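Local coordinates for protein acetylxylan esterase A (Aspergillus awamori, PDB 5X6S) that cleaves acetyl side groups from the backbone of acetylated xylans and xylo-oligosaccharides, acting as a secreted serine esterase in the breakdown of plant biomass, at residues I21-N26 and G61-Y66; P31-A36 and Y106-S111; Q195-S200 and Q250-T255; V141-S146 and H259-H264. One frame throughout, in Å; residues are numbered along the deposited sequence.

Contact 1. Residues I21-N26 and G61-Y66; sequences IYVPNN and GFIVIY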
loop_
_atom_site.group_PDB
_atom_site.type_symbol
_atom_site.label_atom_id
_atom_site.label_comp_id
_atom_site.label_asym_id
_atom_site.label_seq_id
_atom_site.Cartn_x
_atom_site.Cartn_y
_atom_site.Cartn_z
ATOM N N ILE A 21 16.405 10.426 -10.166
ATOM C CA ILE A 21 15.526 11.102 -9.208
ATOM C C ILE A 21 15.839 12.565 -9.010
ATOM O O ILE A 21 17.010 12.984 -9.034
ATOM C CB ILE A 21 15.505 10.417 -7.829
ATOM C CG1 ILE A 21 16.879 10.434 -7.167
ATOM C CG2 ILE A 21 15.086 8.985 -7.982
ATOM C CD1 ILE A 21 16.794 9.918 -5.710
ATOM N N TYR A 22 14.792 13.367 -8.852
ATOM C CA TYR A 22 14.964 14.727 -8.421
ATOM C C TYR A 22 14.583 14.813 -6.958
ATOM O O TYR A 22 13.418 14.618 -6.598
ATOM C CB TYR A 22 14.158 15.735 -9.230
ATOM C CG TYR A 22 14.424 17.163 -8.790
ATOM C CD1 TYR A 22 15.519 17.880 -9.275
ATOM C CD2 TYR A 22 13.597 17.803 -7.897
ATOM C CE1 TYR A 22 15.779 19.206 -8.827
ATOM C CE2 TYR A 22 13.827 19.103 -7.476
ATOM C CZ TYR A 22 14.934 19.809 -7.955
ATOM O OH TYR A 22 15.149 21.109 -7.535
ATOM N N VAL A 23 15.568 15.181 -6.138
ATOM C CA VAL A 23 15.335 15.414 -4.713
ATOM C C VAL A 23 15.362 16.931 -4.466
ATOM O O VAL A 23 16.410 17.558 -4.652
ATOM C CB VAL A 23 16.390 14.709 -3.820
ATOM C CG1 VAL A 23 16.049 14.895 -2.352
ATOM C CG2 VAL A 23 16.464 13.213 -4.125
ATOM N N PRO A 24 14.211 17.529 -4.119
ATOM C CA PRO A 24 14.220 18.980 -4.014
ATOM C C PRO A 24 15.012 19.505 -2.811
ATOM O O PRO A 24 15.232 18.791 -1.843
ATOM C CB PRO A 24 12.750 19.322 -3.845
ATOM C CG PRO A 24 12.133 18.109 -3.198
ATOM C CD PRO A 24 12.894 16.958 -3.818
ATOM N N ASN A 25 15.457 20.736 -2.928
ATOM C CA ASN A 25 15.955 21.478 -1.778
ATOM C C ASN A 25 14.957 21.569 -0.647
ATOM O O ASN A 25 15.318 21.279 0.470
ATOM C CB ASN A 25 16.395 22.862 -2.232
ATOM C CG ASN A 25 17.673 22.783 -3.012
ATOM O OD1 ASN A 25 18.573 21.957 -2.681
ATOM N ND2 ASN A 25 17.796 23.601 -4.057
ATOM N N ASN A 26 13.714 21.938 -0.950
ATOM C CA ASN A 26 12.631 22.058 0.023
ATOM C C ASN A 26 11.987 20.663 0.259
ATOM O O ASN A 26 10.789 20.499 0.177
ATOM C CB ASN A 26 11.597 23.116 -0.458
ATOM C CG ASN A 26 10.562 23.515 0.639
ATOM O OD1 ASN A 26 10.885 23.478 1.838
ATOM N ND2 ASN A 26 9.323 23.969 0.216
ATOM N N GLY A 61 7.490 19.379 -1.738
ATOM C CA GLY A 61 8.516 18.615 -1.036
ATOM C C GLY A 61 8.616 17.135 -1.327
ATOM O O GLY A 61 9.313 16.415 -0.584
ATOM N N PHE A 62 7.940 16.660 -2.376
ATOM C CA PHE A 62 8.024 15.265 -2.736
ATOM C C PHE A 62 9.255 14.984 -3.600
ATOM O O PHE A 62 9.885 15.923 -4.136
ATOM C CB PHE A 62 6.758 14.829 -3.465
ATOM C CG PHE A 62 6.361 15.695 -4.659
ATOM C CD1 PHE A 62 7.012 15.557 -5.916
ATOM C CD2 PHE A 62 5.344 16.620 -4.545
ATOM C CE1 PHE A 62 6.627 16.342 -6.985
ATOM C CE2 PHE A 62 4.926 17.385 -5.633
ATOM C CZ PHE A 62 5.581 17.256 -6.840
ATOM N N ILE A 63 9.595 13.702 -3.757
ATOM C CA ILE A 63 10.701 13.294 -4.608
ATOM C C ILE A 63 10.090 12.892 -5.965
ATOM O O ILE A 63 9.022 12.292 -5.990
ATOM C CB ILE A 63 11.466 12.091 -3.987
ATOM C CG1 ILE A 63 12.174 12.572 -2.704
ATOM C CG2 ILE A 63 12.469 11.455 -4.969
ATOM C CD1 ILE A 63 12.740 11.466 -1.849
ATOM N N VAL A 64 10.757 13.211 -7.053
ATOM C CA VAL A 64 10.331 12.719 -8.390
ATOM C C VAL A 64 11.230 11.640 -8.930
ATOM O O VAL A 64 12.460 11.778 -8.861
ATOM C CB VAL A 64 10.246 13.859 -9.476
ATOM C CG1 VAL A 64 9.396 13.372 -10.690
ATOM C CG2 VAL A 64 9.713 15.153 -8.893
ATOM N N ILE A 65 10.652 10.547 -9.426
ATOM C CA ILE A 65 11.415 9.454 -10.038
ATOM C C ILE A 65 11.130 9.488 -11.516
ATOM O O ILE A 65 9.972 9.541 -11.904
ATOM C CB ILE A 65 11.034 8.046 -9.510
ATOM C CG1 ILE A 65 11.349 7.924 -8.016
ATOM C CG2 ILE A 65 11.765 6.967 -10.336
ATOM C CD1 ILE A 65 10.709 6.665 -7.369
ATOM N N TYR A 66 12.193 9.475 -12.329
ATOM C CA TYR A 66 12.069 9.546 -13.783
ATOM C C TYR A 66 12.690 8.287 -14.342
ATOM O O TYR A 66 13.923 8.237 -14.530
ATOM C CB TYR A 66 12.790 10.823 -14.347
ATOM C CG TYR A 66 12.314 12.150 -13.802
ATOM C CD1 TYR A 66 11.217 12.835 -14.375
ATOM C CD2 TYR A 66 12.961 12.751 -12.722
ATOM C CE1 TYR A 66 10.798 14.071 -13.904
ATOM C CE2 TYR A 66 12.543 13.986 -12.239
ATOM C CZ TYR A 66 11.463 14.633 -12.785
ATOM O OH TYR A 66 11.079 15.836 -12.250
#

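Contact 2. Residues P31-A36 and Y106-S111; sequences PGIVVA and YGADSS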
loop_
_atom_site.group_PDB
_atom_site.type_symbol
_atom_site.label_atom_id
_atom_site.label_comp_id
_atom_site.label_asym_id
_atom_site.label_seq_id
_atom_site.Cartn_x
_atom_site.Cartn_y
_atom_site.Cartn_z
ATOM N N PRO A 31 8.458 12.782 2.742
ATOM C CA PRO A 31 8.077 13.207 1.382
ATOM C C PRO A 31 7.226 12.196 0.627
ATOM O O PRO A 31 7.412 11.001 0.798
ATOM C CB PRO A 31 9.444 13.380 0.691
ATOM C CG PRO A 31 10.364 12.475 1.424
ATOM C CD PRO A 31 9.884 12.423 2.840
ATOM N N GLY A 32 6.311 12.687 -0.186
ATOM C CA GLY A 32 5.628 11.877 -1.165
ATOM C C GLY A 32 6.539 11.557 -2.342
ATOM O O GLY A 32 7.738 11.929 -2.355
ATOM N N ILE A 33 6.015 10.814 -3.297
ATOM C CA ILE A 33 6.795 10.435 -4.497
ATOM C C ILE A 33 5.913 10.578 -5.710
ATOM O O ILE A 33 4.752 10.166 -5.698
ATOM C CB ILE A 33 7.343 8.960 -4.448
ATOM C CG1 ILE A 33 8.414 8.800 -3.365
ATOM C CG2 ILE A 33 7.836 8.520 -5.807
ATOM C CD1 ILE A 33 8.743 7.367 -3.027
ATOM N N VAL A 34 6.456 11.167 -6.752
ATOM C CA VAL A 34 5.794 11.197 -8.065
ATOM C C VAL A 34 6.692 10.500 -9.063
ATOM O O VAL A 34 7.858 10.898 -9.234
ATOM C CB VAL A 34 5.498 12.656 -8.581
ATOM C CG1 VAL A 34 4.955 12.633 -10.021
ATOM C CG2 VAL A 34 4.506 13.355 -7.682
ATOM N N VAL A 35 6.163 9.464 -9.734
ATOM C CA VAL A 35 6.875 8.768 -10.764
ATOM C C VAL A 35 6.375 9.376 -12.094
ATOM O O VAL A 35 5.156 9.337 -12.368
ATOM C CB VAL A 35 6.659 7.214 -10.741
ATOM C CG1 VAL A 35 7.428 6.520 -11.839
ATOM C CG2 VAL A 35 6.945 6.572 -9.390
ATOM N N ALA A 36 7.288 9.946 -12.877
ATOM C CA ALA A 36 6.969 10.671 -14.090
ATOM C C ALA A 36 7.632 9.966 -15.283
ATOM O O ALA A 36 8.885 9.910 -15.390
ATOM C CB ALA A 36 7.425 12.141 -13.983
ATOM N N TYR A 106 14.808 7.454 1.414
ATOM C CA TYR A 106 14.472 8.814 1.832
ATOM C C TYR A 106 13.408 8.914 2.901
ATOM O O TYR A 106 13.011 9.979 3.239
ATOM C CB TYR A 106 14.116 9.685 0.617
ATOM C CG TYR A 106 15.288 9.898 -0.290
ATOM C CD1 TYR A 106 15.572 9.027 -1.291
ATOM C CD2 TYR A 106 16.153 11.007 -0.113
ATOM C CE1 TYR A 106 16.692 9.221 -2.121
ATOM C CE2 TYR A 106 17.274 11.203 -0.929
ATOM C CZ TYR A 106 17.535 10.312 -1.920
ATOM O OH TYR A 106 18.611 10.499 -2.740
ATOM N N GLY A 107 12.953 7.805 3.446
ATOM C CA GLY A 107 11.886 7.846 4.414
ATOM C C GLY A 107 10.658 8.471 3.797
ATOM O O GLY A 107 9.926 9.199 4.453
ATOM N N ALA A 108 10.383 8.166 2.533
ATOM C CA ALA A 108 9.191 8.684 1.863
ATOM C C ALA A 108 7.923 8.035 2.364
ATOM O O ALA A 108 7.951 6.926 2.862
ATOM C CB ALA A 108 9.311 8.505 0.353
ATOM N N ASP A 109 6.793 8.721 2.235
ATOM C CA ASP A 109 5.548 8.210 2.770
ATOM C C ASP A 109 4.919 7.292 1.732
ATOM O O ASP A 109 4.524 7.719 0.640
ATOM C CB ASP A 109 4.644 9.358 3.186
ATOM C CG ASP A 109 3.422 8.940 3.940
ATOM O OD1 ASP A 109 2.866 7.861 3.681
ATOM O OD2 ASP A 109 2.954 9.764 4.761
ATOM N N SER A 110 4.839 5.990 2.058
ATOM C CA SER A 110 4.352 5.012 1.089
ATOM C C SER A 110 2.878 5.134 0.741
ATOM O O SER A 110 2.455 4.591 -0.249
ATOM C CB SER A 110 4.727 3.565 1.462
ATOM O OG SER A 110 3.787 2.987 2.303
ATOM N N SER A 111 2.124 5.910 1.530
ATOM C CA SER A 111 0.736 6.232 1.203
ATOM C C SER A 111 0.589 7.393 0.245
ATOM O O SER A 111 -0.542 7.735 -0.158
ATOM C CB SER A 111 -0.042 6.571 2.496
ATOM O OG SER A 111 0.422 7.800 3.052
#

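Contact 3. Residues Q195-S200 and Q250-T255; sequences QIYHGS and QGIFAT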
loop_
_atom_site.group_PDB
_atom_site.type_symbol
_atom_site.label_atom_id
_atom_site.label_comp_id
_atom_site.label_asym_id
_atom_site.label_seq_id
_atom_site.Cartn_x
_atom_site.Cartn_y
_atom_site.Cartn_z
ATOM N N GLN A 195 -6.952 8.997 -13.235
ATOM C CA GLN A 195 -7.363 10.188 -13.978
ATOM C C GLN A 195 -6.784 10.096 -15.355
ATOM O O GLN A 195 -5.542 10.026 -15.528
ATOM C CB GLN A 195 -6.848 11.446 -13.276
ATOM C CG GLN A 195 -7.203 12.736 -13.951
ATOM C CD GLN A 195 -6.624 13.928 -13.192
ATOM O OE1 GLN A 195 -5.385 14.086 -13.091
ATOM N NE2 GLN A 195 -7.499 14.744 -12.615
ATOM N N ILE A 196 -7.666 10.085 -16.360
ATOM C CA ILE A 196 -7.320 9.791 -17.757
ATOM C C ILE A 196 -7.595 11.006 -18.660
ATOM O O ILE A 196 -8.762 11.389 -18.843
ATOM C CB ILE A 196 -8.138 8.576 -18.277
ATOM C CG1 ILE A 196 -8.120 7.430 -17.267
ATOM C CG2 ILE A 196 -7.743 8.176 -19.715
ATOM C CD1 ILE A 196 -6.740 6.853 -16.919
ATOM N N TYR A 197 -6.545 11.599 -19.240
ATOM C CA TYR A 197 -6.673 12.672 -20.218
ATOM C C TYR A 197 -6.478 12.135 -21.631
ATOM O O TYR A 197 -5.648 11.267 -21.871
ATOM C CB TYR A 197 -5.591 13.736 -20.028
ATOM C CG TYR A 197 -5.689 14.636 -18.813
ATOM C CD1 TYR A 197 -5.179 14.252 -17.553
ATOM C CD2 TYR A 197 -6.229 15.915 -18.930
ATOM C CE1 TYR A 197 -5.226 15.134 -16.457
ATOM C CE2 TYR A 197 -6.248 16.804 -17.841
ATOM C CZ TYR A 197 -5.754 16.420 -16.615
ATOM O OH TYR A 197 -5.793 17.331 -15.576
ATOM N N HIS A 198 -7.166 12.718 -22.602
ATOM C CA HIS A 198 -6.944 12.376 -24.003
ATOM C C HIS A 198 -7.480 13.530 -24.856
ATOM O O HIS A 198 -8.417 14.207 -24.453
ATOM C CB HIS A 198 -7.631 11.063 -24.394
ATOM C CG HIS A 198 -6.879 10.249 -25.403
ATOM N ND1 HIS A 198 -6.183 9.115 -25.058
ATOM C CD2 HIS A 198 -6.648 10.435 -26.729
ATOM C CE1 HIS A 198 -5.545 8.639 -26.108
ATOM N NE2 HIS A 198 -5.833 9.410 -27.147
ATOM N N GLY A 199 -6.895 13.714 -26.032
ATOM C CA GLY A 199 -7.360 14.759 -26.963
ATOM C C GLY A 199 -8.220 14.189 -28.087
ATOM O O GLY A 199 -7.939 13.093 -28.589
ATOM N N SER A 200 -9.261 14.935 -28.487
ATOM C CA SER A 200 -10.255 14.466 -29.486
ATOM C C SER A 200 -9.702 14.322 -30.903
ATOM O O SER A 200 -10.288 13.667 -31.734
ATOM C CB SER A 200 -11.490 15.381 -29.510
ATOM O OG SER A 200 -11.167 16.627 -30.101
ATOM N N GLN A 250 -11.806 9.301 -12.990
ATOM C CA GLN A 250 -12.312 10.377 -13.793
ATOM C C GLN A 250 -11.616 10.474 -15.136
ATOM O O GLN A 250 -10.438 10.108 -15.272
ATOM C CB GLN A 250 -12.321 11.677 -13.020
ATOM C CG GLN A 250 -10.991 12.271 -12.731
ATOM C CD GLN A 250 -11.044 13.569 -11.962
ATOM O OE1 GLN A 250 -10.528 14.561 -12.408
ATOM N NE2 GLN A 250 -11.583 13.537 -10.791
ATOM N N GLY A 251 -12.351 10.918 -16.145
ATOM C CA GLY A 251 -11.806 11.050 -17.474
ATOM C C GLY A 251 -11.883 12.529 -17.869
ATOM O O GLY A 251 -12.847 13.210 -17.498
ATOM N N ILE A 252 -10.886 12.996 -18.617
ATOM C CA ILE A 252 -10.855 14.398 -19.063
ATOM C C ILE A 252 -10.603 14.365 -20.559
ATOM O O ILE A 252 -9.533 13.974 -21.020
ATOM C CB ILE A 252 -9.808 15.252 -18.271
ATOM C CG1 ILE A 252 -10.163 15.210 -16.802
ATOM C CG2 ILE A 252 -9.769 16.691 -18.801
ATOM C CD1 ILE A 252 -9.038 15.258 -15.865
ATOM N N PHE A 253 -11.636 14.695 -21.340
ATOM C CA PHE A 253 -11.535 14.665 -22.797
ATOM C C PHE A 253 -11.340 16.100 -23.295
ATOM O O PHE A 253 -12.191 16.956 -23.028
ATOM C CB PHE A 253 -12.790 14.032 -23.444
ATOM C CG PHE A 253 -12.591 13.550 -24.850
ATOM C CD1 PHE A 253 -11.686 12.527 -25.138
ATOM C CD2 PHE A 253 -13.370 14.063 -25.903
ATOM C CE1 PHE A 253 -11.559 12.037 -26.430
ATOM C CE2 PHE A 253 -13.224 13.601 -27.214
ATOM C CZ PHE A 253 -12.312 12.587 -27.493
ATOM N N ALA A 254 -10.229 16.317 -24.001
ATOM C CA ALA A 254 -9.823 17.659 -24.499
ATOM C C ALA A 254 -10.171 17.826 -25.992
ATOM O O ALA A 254 -9.469 17.363 -26.878
ATOM C CB ALA A 254 -8.326 17.853 -24.289
ATOM N N THR A 255 -11.292 18.487 -26.262
ATOM C CA THR A 255 -11.700 18.722 -27.636
ATOM C C THR A 255 -10.783 19.708 -28.337
ATOM O O THR A 255 -10.469 20.785 -27.796
ATOM C CB THR A 255 -13.186 19.209 -27.702
ATOM O OG1 THR A 255 -14.019 18.206 -27.122
ATOM C CG2 THR A 255 -13.624 19.492 -29.138
#

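Contact 4. Residues V141-S146 and H259-H264; sequences VYSGVS and HTVPIH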
loop_
_atom_site.group_PDB
_atom_site.type_symbol
_atom_site.label_atom_id
_atom_site.label_comp_id
_atom_site.label_asym_id
_atom_site.label_seq_id
_atom_site.Cartn_x
_atom_site.Cartn_y
_atom_site.Cartn_z
ATOM N N VAL A 141 -2.960 9.892 -16.391
ATOM C CA VAL A 141 -2.607 9.377 -17.696
ATOM C C VAL A 141 -2.812 10.477 -18.741
ATOM O O VAL A 141 -3.963 10.963 -18.931
ATOM C CB VAL A 141 -3.447 8.107 -18.040
ATOM C CG1 VAL A 141 -3.162 7.545 -19.394
ATOM C CG2 VAL A 141 -3.263 7.021 -16.964
ATOM N N TYR A 142 -1.714 10.911 -19.354
ATOM C CA TYR A 142 -1.739 11.893 -20.468
ATOM C C TYR A 142 -1.613 11.205 -21.843
ATOM O O TYR A 142 -0.507 10.961 -22.354
ATOM C CB TYR A 142 -0.675 13.007 -20.303
ATOM C CG TYR A 142 -0.988 13.958 -19.207
ATOM C CD1 TYR A 142 -1.981 14.943 -19.379
ATOM C CD2 TYR A 142 -0.338 13.896 -17.973
ATOM C CE1 TYR A 142 -2.312 15.799 -18.360
ATOM C CE2 TYR A 142 -0.676 14.801 -16.924
ATOM C CZ TYR A 142 -1.643 15.751 -17.151
ATOM O OH TYR A 142 -2.006 16.645 -16.200
ATOM N N SER A 143 -2.771 10.889 -22.458
ATOM C CA SER A 143 -2.770 10.335 -23.842
ATOM C C SER A 143 -2.042 9.007 -23.962
ATOM O O SER A 143 -0.949 8.917 -24.545
ATOM C CB SER A 143 -2.186 11.341 -24.841
ATOM O OG SER A 143 -2.775 12.636 -24.683
ATOM N N GLY A 144 -2.624 7.972 -23.373
ATOM C CA GLY A 144 -2.066 6.636 -23.454
ATOM C C GLY A 144 -3.058 5.653 -24.098
ATOM O O GLY A 144 -3.967 6.052 -24.842
ATOM N N VAL A 145 -2.878 4.377 -23.793
ATOM C CA VAL A 145 -3.827 3.306 -24.165
ATOM C C VAL A 145 -4.031 2.463 -22.924
ATOM O O VAL A 145 -3.224 2.530 -21.998
ATOM C CB VAL A 145 -3.371 2.437 -25.355
ATOM C CG1 VAL A 145 -3.026 3.291 -26.560
ATOM C CG2 VAL A 145 -2.212 1.526 -24.986
ATOM N N SER A 146 -5.140 1.711 -22.895
ATOM C CA SER A 146 -5.558 0.929 -21.721
ATOM C C SER A 146 -4.476 -0.126 -21.397
ATOM O O SER A 146 -3.684 -0.475 -22.257
ATOM C CB SER A 146 -6.913 0.261 -21.973
ATOM O OG SER A 146 -6.814 -0.585 -23.124
ATOM N N HIS A 259 -2.038 14.817 -29.949
ATOM C CA HIS A 259 -1.060 14.040 -29.199
ATOM C C HIS A 259 0.089 14.920 -28.777
ATOM O O HIS A 259 0.785 15.433 -29.641
ATOM C CB HIS A 259 -0.531 12.894 -30.070
ATOM C CG HIS A 259 0.079 11.778 -29.280
ATOM N ND1 HIS A 259 -0.664 10.921 -28.497
ATOM C CD2 HIS A 259 1.371 11.399 -29.134
ATOM C CE1 HIS A 259 0.146 10.053 -27.907
ATOM N NE2 HIS A 259 1.380 10.313 -28.290
ATOM N N THR A 260 0.310 15.146 -27.481
ATOM C CA THR A 260 -0.494 14.675 -26.347
ATOM C C THR A 260 -1.249 15.861 -25.728
ATOM O O THR A 260 -1.052 17.024 -26.107
ATOM C CB THR A 260 0.441 14.125 -25.222
ATOM O OG1 THR A 260 1.381 15.140 -24.870
ATOM C CG2 THR A 260 1.208 12.909 -25.668
ATOM N N VAL A 261 -2.110 15.566 -24.773
ATOM C CA VAL A 261 -2.693 16.573 -23.925
ATOM C C VAL A 261 -1.543 17.105 -23.051
ATOM O O VAL A 261 -0.860 16.316 -22.375
ATOM C CB VAL A 261 -3.800 16.007 -23.007
ATOM C CG1 VAL A 261 -4.284 17.069 -22.019
ATOM C CG2 VAL A 261 -4.991 15.438 -23.814
ATOM N N PRO A 262 -1.316 18.421 -23.076
ATOM C CA PRO A 262 -0.199 18.981 -22.266
ATOM C C PRO A 262 -0.428 18.696 -20.791
ATOM O O PRO A 262 -1.555 18.692 -20.350
ATOM C CB PRO A 262 -0.295 20.508 -22.476
ATOM C CG PRO A 262 -1.454 20.749 -23.413
ATOM C CD PRO A 262 -2.058 19.441 -23.849
ATOM N N ILE A 263 0.648 18.507 -20.030
ATOM C CA ILE A 263 0.548 18.229 -18.625
ATOM C C ILE A 263 -0.057 19.421 -17.892
ATOM O O ILE A 263 0.340 20.570 -18.101
ATOM C CB ILE A 263 1.965 17.992 -18.032
ATOM C CG1 ILE A 263 2.616 16.756 -18.622
ATOM C CG2 ILE A 263 1.896 17.891 -16.512
ATOM C CD1 ILE A 263 4.100 16.654 -18.311
ATOM N N HIS A 264 -1.030 19.166 -17.020
ATOM C CA HIS A 264 -1.601 20.179 -16.196
ATOM C C HIS A 264 -1.047 19.917 -14.792
ATOM O O HIS A 264 -1.700 19.287 -13.955
ATOM C CB HIS A 264 -3.136 20.124 -16.201
ATOM C CG HIS A 264 -3.757 20.553 -17.496
ATOM N ND1 HIS A 264 -3.407 20.013 -18.715
ATOM C CD2 HIS A 264 -4.680 21.507 -17.759
ATOM C CE1 HIS A 264 -4.098 20.606 -19.675
ATOM N NE2 HIS A 264 -4.883 21.512 -19.115
#

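Contact 1. Residues I21-N26 and G61-Y66
Near one margin of the central mixed sheet, strand 18-23 runs antiparallel to strand 63-68, and this contact is where the two join. The local axes of 21-23 and 63-66 approach to 4.7 Å at 166°. Y22 and V64 form the hydrogen-bonded pair: Y22 N donates to V64 O at 2.8 Å, and V64 N returns a bond to Y22 O at 3.0 Å, straighter at 167°. In both, the donor lies in the carbonyl plane. I21 and I65 make the adjoining non-hydrogen-bonded pair, their side chains side by side and pointing the same way, with I21 CG2 3.9 Å from I65 CG1. This is the antiparallel side of an alpha/beta-hydrolase sheet, and Y106 and T102 of helix 91-106 pack on the face that carries I21 and I65. On the other face, Y22 CB meets the edge of the Y66 ring in its plane, 3.8 Å from CE2, while V64 CG1 lies over one face of that ring. With CG anti to the backbone N (chi1 -177°), the Y22 ring leads away from 61-66, and its hydroxyl is hydrogen-bonded to E58. Further along, P24 CD rests 3.2 Å from F62 O, a buried carbonyl without a hydrogen-bond partner.

Contact 2. Residues P31-A36 and Y106-S111
One backbone hydrogen bond joins the segments: D109 N donates to P31 O at 2.8 Å and 160°, approaching 32° out of the carbonyl plane, where P31 and A108 have their CA atoms 4.7 Å apart. The methyl of A108 sits beside this bond. Its CB lies 3.2 Å from P31 O and 3.6 Å from I33 CD1. I33 brings the end of its chain to that methyl with CG1 anti to the carbonyl carbon (chi1 -68°) and an extended chi2. The P31 ring also lies along the 107-108 backbone, CD being 3.6 Å from G107 O. In the alpha/beta-hydrolase fold, the contact therefore joins the start of strand 33-37 to the helix-to-strand loop leading to its sheet neighbour 113-118; G107, with positive phi, is where the chain leaves helix 91-106. Further along, D109 heads an Asx turn. Its OD1 accepts S111 N at 3.0 Å through the anti lone pair and also takes S111 OG at 2.5 Å from above the carboxylate plane, so two donors grip one oxygen. The other oxygen, OD2, is hydrogen-bonded to H86 and N87 of the second subunit, which also packs Y184 on D109.

Contact 3. Residues Q195-S200 and Q250-T255
I252, S200 and Q195 bury the most surface between two parallel strands whose local axes lie 4.6 Å apart at 14°. I252 sits over the Y197 ring: CD1 is 3.8 Å from the ring centroid and 21° off the normal, a CH-pi contact displaced toward the rim, while CG2 lies against CD2 and CE2. CD1 also touches the amide of Q195, the two side chains crossing obliquely. Extended from CG anti to the backbone N, Q195 runs alongside Q250 and donates from NE2 to Q250 OE1 at 3.0 Å. The acceptor is in the plane of the Q195 amide, but the donor stands 54° above that of Q250; Q195 OE1 is held by T140. At the far end S200 lies against the F253 ring, with CB 3.4 Å from CE2, and its OG is bonded to G256 N. Five backbone bonds pass back and forth, from I196 N to Q250 O at one end to S200 N to A254 O at the other, the straightest A254 N to H198 O at 2.8 Å. Five parallel bridges, Q195-Q250 to G199-A254, place this at the far end of the parallel run of the alpha/beta-hydrolase sheet, where 249-254 is its last strand.

Contact 4. Residues V141-S146 and H259-H264
Two hydrogen bonds, each from a backbone N-H of 259-264 to a side-chain hydroxyl of 141-146, carry the polar part of the contact. H264 N donates to Y142 OH at 2.8 Å, and V261 N donates to S143 OG at 3.0 Å with a nearly straight 170°. Y142 OH is also hydrogen-bonded to D268 of helix 265-272, so the phenol oxygen meets both the N-cap residue H264 and D268 in the first turn of that helix. S143 reaches V261 with OG anti to its carbonyl carbon (chi1 -49°). Within 259-264, H264 ND1 bonds P262 O at 2.8 Å, with the acceptor near the plane of the imidazole; NE2 of the same ring is taken by Q237.

The apolar part centres on the Y142 ring. I263 CA lies over one face, 3.9 Å from the centroid and 22° off the normal, a CH-pi contact from the backbone CA; the I263 side chain itself crosses the tyrosine at about a right angle. I263 CG2 adds a touch at CE2, 4.0 Å away, and V261 CG1 packs near CD1. Nearer H259, T260, preceded by a cis peptide bond, places CB and CG2 against S143 CB, and its CG2 stands 3.6 Å above the centre of the H259 ring.

H259 ND1 is bonded to D202 and NE2 to S119, the inferred nucleophile, consistent with a Ser-His-Asp charge relay. The bonds from Y142 and S143 tie down the loop that follows H259, consistent with second-shell support of the histidine, while D202 would probably polarise the imidazole toward S119.

All four contacts reach one mixed sheet, at two places in it. Contacts 1 and 2, with centres 9 Å apart, share the pairing of strands 63-68 and 33-37: I65 N lies 2.8 Å from V34 O. Contacts 3 and 4, 8 Å apart, meet where strands 193-199 and 138-142 are neighbours, Y197 N being 2.7 Å from V141 O. Contacts 1 and 3 lie 27 Å apart between centres. Contact 4 holds the probable catalytic H259, its side chain about 3 Å from that of S119; the side chain of H198 in contact 3 is about 9 Å from that of S119. Away from this site, G107 of contact 2 lies about 5 Å from a bound sodium ion.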